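Local coordinates for protein (R)-specific secondary-alkylsulfatase (Pseudomonas sp., PDB 4AXH) that hydrolyses (R)-secondary-alkyl sulfates with strict inversion of configuration, as a zinc-dependent homodimeric alkylsulfatase that yields homochiral (S)-alcohols and sulfate, at residues Asp183-Ala188 and Asn259-Pro264; Ala133-Ile138 and Asp148-Ala153. All blocks are in the same frame, centred on the assembly; numbering follows the deposited sequence.

Contact 1: residues Asp183-Ala188 and Asn259-Pro264. With ZN (zinc ion), chain C.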
# COMPACT_ATOMS: atom_id res chain seq x y z
N ASP A 183 -4.93 -11.65 19.03
CA ASP A 183 -4.80 -13.06 19.36
C ASP A 183 -3.58 -13.32 20.25
O ASP A 183 -3.31 -14.46 20.65
CB ASP A 183 -4.81 -13.97 18.10
CG ASP A 183 -3.93 -13.54 16.92
OD1 ASP A 183 -3.80 -12.31 16.67
OD2 ASP A 183 -3.42 -14.43 16.21
N HIS A 184 -2.86 -12.25 20.59
CA HIS A 184 -1.67 -12.36 21.40
C HIS A 184 -1.73 -11.61 22.73
O HIS A 184 -1.12 -12.08 23.70
CB HIS A 184 -0.42 -12.06 20.55
CG HIS A 184 -0.30 -12.99 19.39
ND1 HIS A 184 0.34 -14.21 19.50
CD2 HIS A 184 -0.84 -12.90 18.15
CE1 HIS A 184 0.18 -14.81 18.34
NE2 HIS A 184 -0.51 -14.06 17.48
N PHE A 185 -2.53 -10.52 22.81
CA PHE A 185 -2.71 -9.74 24.05
C PHE A 185 -4.14 -9.81 24.62
O PHE A 185 -4.36 -9.42 25.78
CB PHE A 185 -2.31 -8.26 23.83
CG PHE A 185 -3.11 -7.46 22.81
CD1 PHE A 185 -4.39 -6.99 23.11
CD2 PHE A 185 -2.55 -7.09 21.60
CE1 PHE A 185 -5.12 -6.25 22.17
CE2 PHE A 185 -3.27 -6.32 20.66
CZ PHE A 185 -4.56 -5.92 20.94
N GLY A 186 -5.09 -10.26 23.80
CA GLY A 186 -6.52 -10.28 24.08
C GLY A 186 -7.03 -10.90 25.35
O GLY A 186 -8.08 -10.49 25.84
N GLY A 187 -6.33 -11.89 25.86
CA GLY A 187 -6.74 -12.59 27.07
C GLY A 187 -5.96 -12.27 28.33
O GLY A 187 -6.17 -12.92 29.35
N ALA A 188 -5.10 -11.24 28.27
CA ALA A 188 -4.31 -10.78 29.42
C ALA A 188 -5.14 -10.57 30.72
O ALA A 188 -4.83 -11.25 31.71
CB ALA A 188 -3.54 -9.54 29.05
N ASN A 259 -12.38 -9.54 24.73
CA ASN A 259 -11.04 -9.11 24.34
C ASN A 259 -10.56 -7.99 25.28
O ASN A 259 -11.27 -7.00 25.54
CB ASN A 259 -10.99 -8.67 22.88
CG ASN A 259 -11.60 -9.64 21.90
OD1 ASN A 259 -12.53 -9.32 21.16
ND2 ASN A 259 -11.11 -10.88 21.92
N THR A 260 -9.35 -8.18 25.82
CA THR A 260 -8.76 -7.30 26.81
C THR A 260 -7.47 -6.66 26.33
O THR A 260 -6.86 -7.13 25.37
CB THR A 260 -8.54 -8.06 28.16
OG1 THR A 260 -7.36 -8.86 28.08
CG2 THR A 260 -9.75 -8.88 28.61
N LEU A 261 -7.05 -5.60 27.02
CA LEU A 261 -5.82 -4.88 26.73
C LEU A 261 -5.19 -4.45 28.03
O LEU A 261 -5.68 -3.52 28.65
CB LEU A 261 -6.10 -3.67 25.85
CG LEU A 261 -5.05 -3.33 24.81
CD1 LEU A 261 -5.67 -2.49 23.68
CD2 LEU A 261 -3.87 -2.65 25.42
N VAL A 262 -4.14 -5.14 28.49
CA VAL A 262 -3.43 -4.69 29.67
C VAL A 262 -2.09 -4.09 29.28
O VAL A 262 -1.24 -4.78 28.71
CB VAL A 262 -3.49 -5.51 31.00
CG1 VAL A 262 -4.55 -6.61 30.98
CG2 VAL A 262 -2.12 -6.00 31.45
N ALA A 263 -1.94 -2.77 29.48
CA ALA A 263 -0.75 -2.01 29.14
C ALA A 263 0.55 -2.66 29.58
O ALA A 263 0.64 -3.14 30.72
CB ALA A 263 -0.86 -0.62 29.70
N PRO A 264 1.58 -2.71 28.70
CA PRO A 264 2.87 -3.28 29.10
C PRO A 264 3.64 -2.43 30.12
O PRO A 264 3.40 -1.23 30.29
CB PRO A 264 3.64 -3.37 27.78
CG PRO A 264 2.64 -3.10 26.71
CD PRO A 264 1.63 -2.22 27.31
ZN ZN C . -1.32 -14.56 15.70
O HOH W 1 -1.85 -12.73 14.80
O HOH W 2 -3.29 -7.20 26.98

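Contact 2: residues Ala133-Ile138 and Asp148-Ala153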
# COMPACT_ATOMS: atom_id res chain seq x y z
N ALA A 133 -4.55 -18.70 18.54
CA ALA A 133 -3.12 -18.63 18.82
C ALA A 133 -2.65 -19.62 19.92
O ALA A 133 -3.45 -20.40 20.44
CB ALA A 133 -2.72 -17.21 19.16
N ASN A 134 -1.35 -19.61 20.24
CA ASN A 134 -0.72 -20.45 21.25
C ASN A 134 -0.20 -19.59 22.39
O ASN A 134 0.12 -18.40 22.20
CB ASN A 134 0.49 -21.22 20.65
CG ASN A 134 0.21 -22.05 19.42
OD1 ASN A 134 -0.93 -22.45 19.11
ND2 ASN A 134 1.27 -22.33 18.69
N MET A 135 -0.07 -20.24 23.58
CA MET A 135 0.48 -19.64 24.79
C MET A 135 1.73 -20.47 25.14
O MET A 135 1.65 -21.69 25.31
CB MET A 135 -0.56 -19.71 25.94
CG MET A 135 -0.13 -19.02 27.25
SD MET A 135 -1.16 -19.49 28.68
CE MET A 135 -2.70 -18.56 28.32
N THR A 136 2.87 -19.82 25.23
CA THR A 136 4.11 -20.48 25.64
C THR A 136 4.27 -20.27 27.16
O THR A 136 4.21 -19.13 27.64
CB THR A 136 5.28 -19.90 24.87
OG1 THR A 136 5.04 -20.01 23.45
CG2 THR A 136 6.61 -20.54 25.27
N ILE A 137 4.42 -21.37 27.92
CA ILE A 137 4.60 -21.30 29.37
C ILE A 137 6.00 -21.73 29.77
O ILE A 137 6.32 -22.90 29.69
CB ILE A 137 3.51 -22.06 30.18
CG1 ILE A 137 2.11 -21.60 29.79
CG2 ILE A 137 3.76 -21.86 31.68
CD1 ILE A 137 1.07 -22.66 29.84
N ILE A 138 6.82 -20.77 30.20
CA ILE A 138 8.19 -21.00 30.69
C ILE A 138 8.09 -21.08 32.21
O ILE A 138 7.52 -20.19 32.84
CB ILE A 138 9.20 -19.89 30.27
CG1 ILE A 138 9.02 -19.42 28.83
CG2 ILE A 138 10.63 -20.31 30.52
CD1 ILE A 138 9.58 -17.98 28.57
N ASP A 148 2.65 -14.53 25.32
CA ASP A 148 1.30 -14.30 24.84
C ASP A 148 0.19 -14.76 25.77
O ASP A 148 0.41 -15.59 26.66
CB ASP A 148 1.10 -14.65 23.35
CG ASP A 148 1.96 -13.79 22.46
OD1 ASP A 148 2.41 -12.72 22.91
OD2 ASP A 148 2.20 -14.19 21.30
N THR A 149 -1.00 -14.16 25.59
CA THR A 149 -2.15 -14.39 26.47
C THR A 149 -3.43 -14.81 25.71
O THR A 149 -4.54 -14.61 26.23
CB THR A 149 -2.37 -13.12 27.28
OG1 THR A 149 -2.74 -12.09 26.36
CG2 THR A 149 -1.14 -12.68 28.07
N LEU A 150 -3.27 -15.38 24.50
CA LEU A 150 -4.35 -15.80 23.61
C LEU A 150 -5.28 -14.61 23.20
O LEU A 150 -4.96 -13.45 23.51
CB LEU A 150 -5.12 -17.02 24.17
CG LEU A 150 -4.33 -18.26 24.65
CD1 LEU A 150 -5.27 -19.35 25.13
CD2 LEU A 150 -3.43 -18.82 23.56
N THR A 151 -6.41 -14.89 22.51
CA THR A 151 -7.35 -13.90 21.97
C THR A 151 -8.36 -13.39 23.00
O THR A 151 -8.78 -12.23 22.92
CB THR A 151 -8.12 -14.51 20.77
OG1 THR A 151 -7.25 -15.29 19.98
CG2 THR A 151 -8.78 -13.50 19.91
N THR A 152 -8.84 -14.29 23.87
CA THR A 152 -9.91 -13.97 24.80
C THR A 152 -9.59 -14.35 26.23
O THR A 152 -8.77 -15.23 26.48
CB THR A 152 -11.20 -14.61 24.33
OG1 THR A 152 -11.17 -16.02 24.59
CG2 THR A 152 -11.48 -14.37 22.84
N ALA A 153 -10.26 -13.69 27.19
CA ALA A 153 -10.07 -13.95 28.62
C ALA A 153 -10.45 -15.39 28.98
O ALA A 153 -9.77 -16.04 29.80
CB ALA A 153 -10.88 -12.94 29.41
O HOH W 3 -1.64 -16.19 22.25

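Contact 1: residues Asp183-Ala188 and Asn259-Pro264
The phenyl ring of F185 meets the 259-264 loop along its CD1/CE1 edge, where the backbone O of T260 lies in the ring plane, 3.4 Å from CD1 of F185. L261 crosses the F185 side chain obliquely, its CG 3.9 Å from CE1 of F185. A chi1 of 62° sets CG of F185 between its own N and carbonyl carbon, and A214 of helix 210-219 packs against this side chain as well. The imidazole of H184 is turned to the metal: NE2 binds zinc at 2.0 Å, and the metal-bound water 1 lies at the ring edge, in plane. D183 adds OD2 to the same ion, which D310 and H355 complete. D183 and H184 close the HxHxDH motif of the metallo-beta-lactamase fold, and a type I turn runs from F185 to A188. At this turn the loop is fastened by the carbonyl of G186, which takes two bonds from T260. T260 N donates to G186 O at 2.6 Å, tilted 20° from the carbonyl plane, and T260 OG1 donates to the same oxygen from above that plane at 2.9 Å. OG1 also pairs with the N of R189. Farther along, the CB of A188 touches CG1 of V262 at 3.7 Å, and water 2 bridges the O of F185 to the N of V262, 2.7 Å from each.

Contact 2: residues Ala133-Ile138 and Asp148-Ala153
L150 and M135 make the apolar part of this contact, their side chains crossing at about a right angle. CD2 of L150 lies 3.8 Å from CB of M135 and continues over the backbone of residues 133-135, where L150 CD2 comes to 3.5 Å from N134 C. The other end of M135 folds back: the thioether bends at chi3 (-74°), placing CE of M135 4.0 Å from CG of L150. Because CG of M135 stands anti to its backbone N (chi1 -176°), that methylene is carried to the D148 side, with M135 CG 3.5 Å from D148 O.

Direct polar bonds between the two segments are absent. Water 3 instead joins them, donating to the O of N134 at 2.8 Å and accepting a weak bond from the N of L150. The polar side chains find their partners outside the two segments. N134 gives ND2 to the backbone oxygens of Q353 and N356, while OD2 of D148 is bonded by S178 and Q354 as well as H184, so that this buried oxygen has three hydrogen-bond partners. T151 reaches D131 through OG1.

In the metallo-beta-lactamase fold the pair joins strand 135-138 to the loop that follows its antiparallel neighbour, strand 144-147, and leads to T152, the N-cap of helix 153-164. M135 and L150 both rest on A159 of that helix, while on the edge away from strand 144-147, M135 and I137 bond through their backbones to V127 and Y125 of strand 124-128.

Contacts 1 and 2 have their centres about 9 Å apart and meet beside the zinc ion bound by D183 and H184. Both ring nitrogens of H184 are engaged: NE2 serves the metal, while ND1 pairs with OD2 of D148 at 2.6 Å, a probable hydrogen bond that makes D148 a second-shell residue, likely to fix the ring's rotation and to make it a stronger donor to zinc. A further probable bond, H184 O to T149 N at 2.8 Å, ties the ligand helix to the 148-153 loop. The same loop reaches the 259-264 loop, since T151 O accepts a hydrogen bond from N259 ND2. The A133 side chain lies about 5 Å from a bound zinc.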